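Local coordinates for myosin-I heavy chain (Dictyostelium discoideum, PDB 5EJR), which works as an actin-based motor with ATPase activity and takes part in the early steps of phagocytosis and adhesion, at residues V267-D272 / E493-A498. Residues are numbered along the deposited sequence; the frame is centred on the assembly and turned at random.
Sequences VVSETD and EHSSIA. With EDO (1,2-ethanediol), chain D; EDO (1,2-ethanediol), chain E.
Ser495 OG is held by Ser269 OG at 2.7 Å and by a water oxygen at 2.9 Å. Either serine could donate in their pair. The contact joins two lobes of the tail's C-terminal FERM domain. Segment 267-272 runs from the end of strand 264-267, in the ubiquitin-like lobe, into the loop before helix 274-283. Segment 493-498 opens the last helix of the PH-like lobe, with Glu493 at the N-cap position. A type I turn from Ser269 to Asp272 shapes the loop. Both serines carry OG anti to the backbone N (chi1 180° for Ser269, -170° for Ser495), which brings the two hydroxyls together. The water on Ser495 OG also donates to Asp272 OD1 at 2.7 Å and bonds Thr271 OG1. A second water links Thr271 OG1 to Ser495 O. Thr271 N gives Ser269 OG a weak bond from within the turn.

Beside this network, Val267 CG1 lies 3.8 Å from Ser496 CB and 3.6 Å from its OG. Within the PH-like lobe, Phe425 of strand 423-428 touches Glu493, Ser496 and Ile497. His494 turns to an ethanediol, probably from the crystallisation liquor, whose O1 lies 2.8 Å from ND1 in a nearly straight bond (169°). It also touches Phe469 of strand 466-469. An alanine here would remove the ring, and would probably leave O1 without its partner and open a gap beside Phe469. Two more waters join Val267 to Glu493. One accepts from Val267 N and donates to Glu493 OE2. The other donates to Val267 O and Glu493 OE2, and accepts from Ser496 OG at 2.7 Å.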
ATOM      1  N   VAL A 267      -4.275   8.984   0.726  1.00 24.52           N
ATOM      2  CA  VAL A 267      -5.322   7.964   0.839  1.00 25.00           C
ATOM      3  C   VAL A 267      -4.771   6.638   0.253  1.00 29.32           C
ATOM      4  O   VAL A 267      -4.141   6.662  -0.794  1.00 30.94           O
ATOM      5  CB  VAL A 267      -6.591   8.424   0.073  1.00 28.94           C
ATOM      6  CG1 VAL A 267      -7.576   7.270  -0.129  1.00 28.93           C
ATOM      7  CG2 VAL A 267      -7.273   9.597   0.783  1.00 28.61           C
ATOM      8  N   VAL A 268      -4.949   5.514   0.940  1.00 21.89           N
ATOM      9  CA  VAL A 268      -4.480   4.247   0.392  1.00 20.38           C
ATOM     10  C   VAL A 268      -5.719   3.554  -0.148  1.00 22.19           C
ATOM     11  O   VAL A 268      -6.683   3.397   0.580  1.00 22.02           O
ATOM     12  CB  VAL A 268      -3.731   3.368   1.434  1.00 23.05           C
ATOM     13  CG1 VAL A 268      -3.200   2.088   0.778  1.00 22.64           C
ATOM     14  CG2 VAL A 268      -2.589   4.138   2.072  1.00 23.07           C
ATOM     15  N   SER A 269      -5.702   3.134  -1.401  1.00 19.32           N
ATOM     16  CA  SER A 269      -6.869   2.471  -1.983  1.00 18.63           C
ATOM     17  C   SER A 269      -7.212   1.235  -1.221  1.00 23.26           C
ATOM     18  O   SER A 269      -6.323   0.440  -0.937  1.00 22.89           O
ATOM     19  CB  SER A 269      -6.615   2.101  -3.444  1.00 21.23           C
ATOM     20  OG  SER A 269      -7.770   1.461  -3.966  1.00 29.11           O
ATOM     21  N   GLU A 270      -8.487   1.050  -0.901  1.00 21.04           N
ATOM     22  CA  GLU A 270      -8.956  -0.159  -0.217  1.00 21.47           C
ATOM     23  C   GLU A 270      -8.702  -1.453  -1.030  1.00 26.14           C
ATOM     24  O   GLU A 270      -8.701  -2.543  -0.448  1.00 27.21           O
ATOM     25  CB  GLU A 270     -10.449  -0.034   0.154  1.00 23.03           C
ATOM     26  CG  GLU A 270     -11.406   0.027  -1.022  1.00 32.16           C
ATOM     27  CD  GLU A 270     -12.853  -0.164  -0.618  1.00 56.55           C
ATOM     28  OE1 GLU A 270     -13.487   0.823  -0.179  1.00 60.92           O
ATOM     29  OE2 GLU A 270     -13.341  -1.314  -0.702  1.00 62.18           O
ATOM     30  N   THR A 271      -8.504  -1.341  -2.362  1.00 24.02           N
ATOM     31  CA  THR A 271      -8.255  -2.514  -3.215  1.00 23.56           C
ATOM     32  C   THR A 271      -6.796  -2.847  -3.351  1.00 28.59           C
ATOM     33  O   THR A 271      -6.477  -3.873  -3.955  1.00 29.00           O
ATOM     34  CB  THR A 271      -8.884  -2.377  -4.604  1.00 34.92           C
ATOM     35  OG1 THR A 271      -8.423  -1.168  -5.211  1.00 32.74           O
ATOM     36  CG2 THR A 271     -10.400  -2.485  -4.583  1.00 35.32           C
ATOM     37  N   ASP A 272      -5.894  -2.000  -2.821  1.00 23.30           N
ATOM     38  CA  ASP A 272      -4.482  -2.315  -2.927  1.00 23.73           C
ATOM     39  C   ASP A 272      -4.143  -3.481  -1.970  1.00 27.65           C
ATOM     40  O   ASP A 272      -4.821  -3.661  -0.943  1.00 25.96           O
ATOM     41  CB  ASP A 272      -3.618  -1.111  -2.513  1.00 25.13           C
ATOM     42  CG  ASP A 272      -3.451   0.035  -3.496  1.00 34.84           C
ATOM     43  OD1 ASP A 272      -4.061  -0.019  -4.599  1.00 34.09           O
ATOM     44  OD2 ASP A 272      -2.714   0.998  -3.161  1.00 38.46           O
ATOM     45  N   GLU A 493      -4.089   8.840  -9.065  1.00 18.16           N
ATOM     46  CA  GLU A 493      -4.792   8.131  -8.004  1.00 18.24           C
ATOM     47  C   GLU A 493      -6.140   7.537  -8.444  1.00 21.43           C
ATOM     48  O   GLU A 493      -7.091   7.501  -7.653  1.00 16.38           O
ATOM     49  CB  GLU A 493      -4.948   9.023  -6.765  1.00 18.87           C
ATOM     50  CG  GLU A 493      -3.638   9.313  -6.051  1.00 24.02           C
ATOM     51  CD  GLU A 493      -3.841  10.259  -4.877  1.00 38.64           C
ATOM     52  OE1 GLU A 493      -3.483  11.447  -5.020  1.00 30.77           O
ATOM     53  OE2 GLU A 493      -4.417   9.842  -3.845  1.00 25.18           O
ATOM     54  N   HIS A 494      -6.197   6.966  -9.659  1.00 18.60           N
ATOM     55  CA  HIS A 494      -7.442   6.346 -10.136  1.00 18.88           C
ATOM     56  C   HIS A 494      -8.043   5.363  -9.146  1.00 19.88           C
ATOM     57  O   HIS A 494      -9.245   5.351  -8.964  1.00 17.89           O
ATOM     58  CB  HIS A 494      -7.264   5.645 -11.508  1.00 18.66           C
ATOM     59  CG  HIS A 494      -6.137   4.666 -11.541  1.00 22.44           C
ATOM     60  ND1 HIS A 494      -6.338   3.330 -11.256  1.00 25.20           N
ATOM     61  CD2 HIS A 494      -4.833   4.864 -11.845  1.00 24.74           C
ATOM     62  CE1 HIS A 494      -5.152   2.754 -11.416  1.00 25.55           C
ATOM     63  NE2 HIS A 494      -4.211   3.650 -11.751  1.00 25.20           N
ATOM     64  N   SER A 495      -7.220   4.544  -8.518  1.00 16.95           N
ATOM     65  CA  SER A 495      -7.744   3.512  -7.626  1.00 17.05           C
ATOM     66  C   SER A 495      -8.478   4.069  -6.360  1.00 20.21           C
ATOM     67  O   SER A 495      -9.608   3.660  -6.051  1.00 20.07           O
ATOM     68  CB  SER A 495      -6.644   2.523  -7.256  1.00 20.12           C
ATOM     69  OG  SER A 495      -7.266   1.428  -6.600  1.00 27.82           O
ATOM     70  N   SER A 496      -7.847   4.997  -5.658  1.00 16.87           N
ATOM     71  CA  SER A 496      -8.458   5.656  -4.489  1.00 15.17           C
ATOM     72  C   SER A 496      -9.644   6.512  -4.932  1.00 15.07           C
ATOM     73  O   SER A 496     -10.675   6.533  -4.260  1.00 14.64           O
ATOM     74  CB  SER A 496      -7.434   6.554  -3.808  1.00 16.72           C
ATOM     75  OG  SER A 496      -6.444   5.763  -3.189  1.00 33.57           O
ATOM     76  N   ILE A 497      -9.507   7.226  -6.046  1.00 14.39           N
ATOM     77  CA  ILE A 497     -10.605   8.085  -6.535  1.00 15.02           C
ATOM     78  C   ILE A 497     -11.828   7.261  -6.874  1.00 18.81           C
ATOM     79  O   ILE A 497     -12.927   7.653  -6.504  1.00 16.87           O
ATOM     80  CB  ILE A 497     -10.184   8.993  -7.722  1.00 17.66           C
ATOM     81  CG1 ILE A 497      -9.136  10.006  -7.261  1.00 19.20           C
ATOM     82  CG2 ILE A 497     -11.422   9.725  -8.298  1.00 16.48           C
ATOM     83  CD1 ILE A 497      -8.405  10.683  -8.380  1.00 16.11           C
ATOM     84  N   ALA A 498     -11.642   6.100  -7.560  1.00 17.72           N
ATOM     85  CA  ALA A 498     -12.787   5.237  -7.904  1.00 17.49           C
ATOM     86  C   ALA A 498     -13.500   4.731  -6.634  1.00 19.96           C
ATOM     87  O   ALA A 498     -14.713   4.730  -6.578  1.00 19.55           O
ATOM     88  CB  ALA A 498     -12.309   4.052  -8.737  1.00 18.24           C
TER
HETATM   89  C1  EDO D2403      -9.778   2.727 -11.128  1.00 40.09           C
HETATM   90  O1  EDO D2403      -8.693   1.891 -10.759  1.00 38.01           O
HETATM   91  C2  EDO D2403     -10.884   1.891 -11.803  1.00 45.65           C
HETATM   92  O2  EDO D2403     -11.352   0.885 -10.917  1.00 49.47           O
HETATM   93  C1  EDO E2404     -10.944   5.211   0.597  1.00 29.86           C
HETATM   94  O1  EDO E2404     -10.376   4.895   1.873  1.00 24.29           O
HETATM   95  C2  EDO E2404     -10.016   4.675  -0.560  1.00 30.94           C
HETATM   96  O2  EDO E2404     -10.252   3.278  -0.687  1.00 34.72           O
HETATM   97  O   HOH W   1      -4.761  11.061  -1.393  1.00 31.63           O
HETATM   98  O   HOH W   2      -4.183   7.309  -3.343  1.00 32.54           O
HETATM   99  O   HOH W   3      -5.780  -1.067  -6.339  1.00 31.67           O
HETATM  100  O   HOH W   4     -10.252   0.992  -5.915  1.00 41.62           O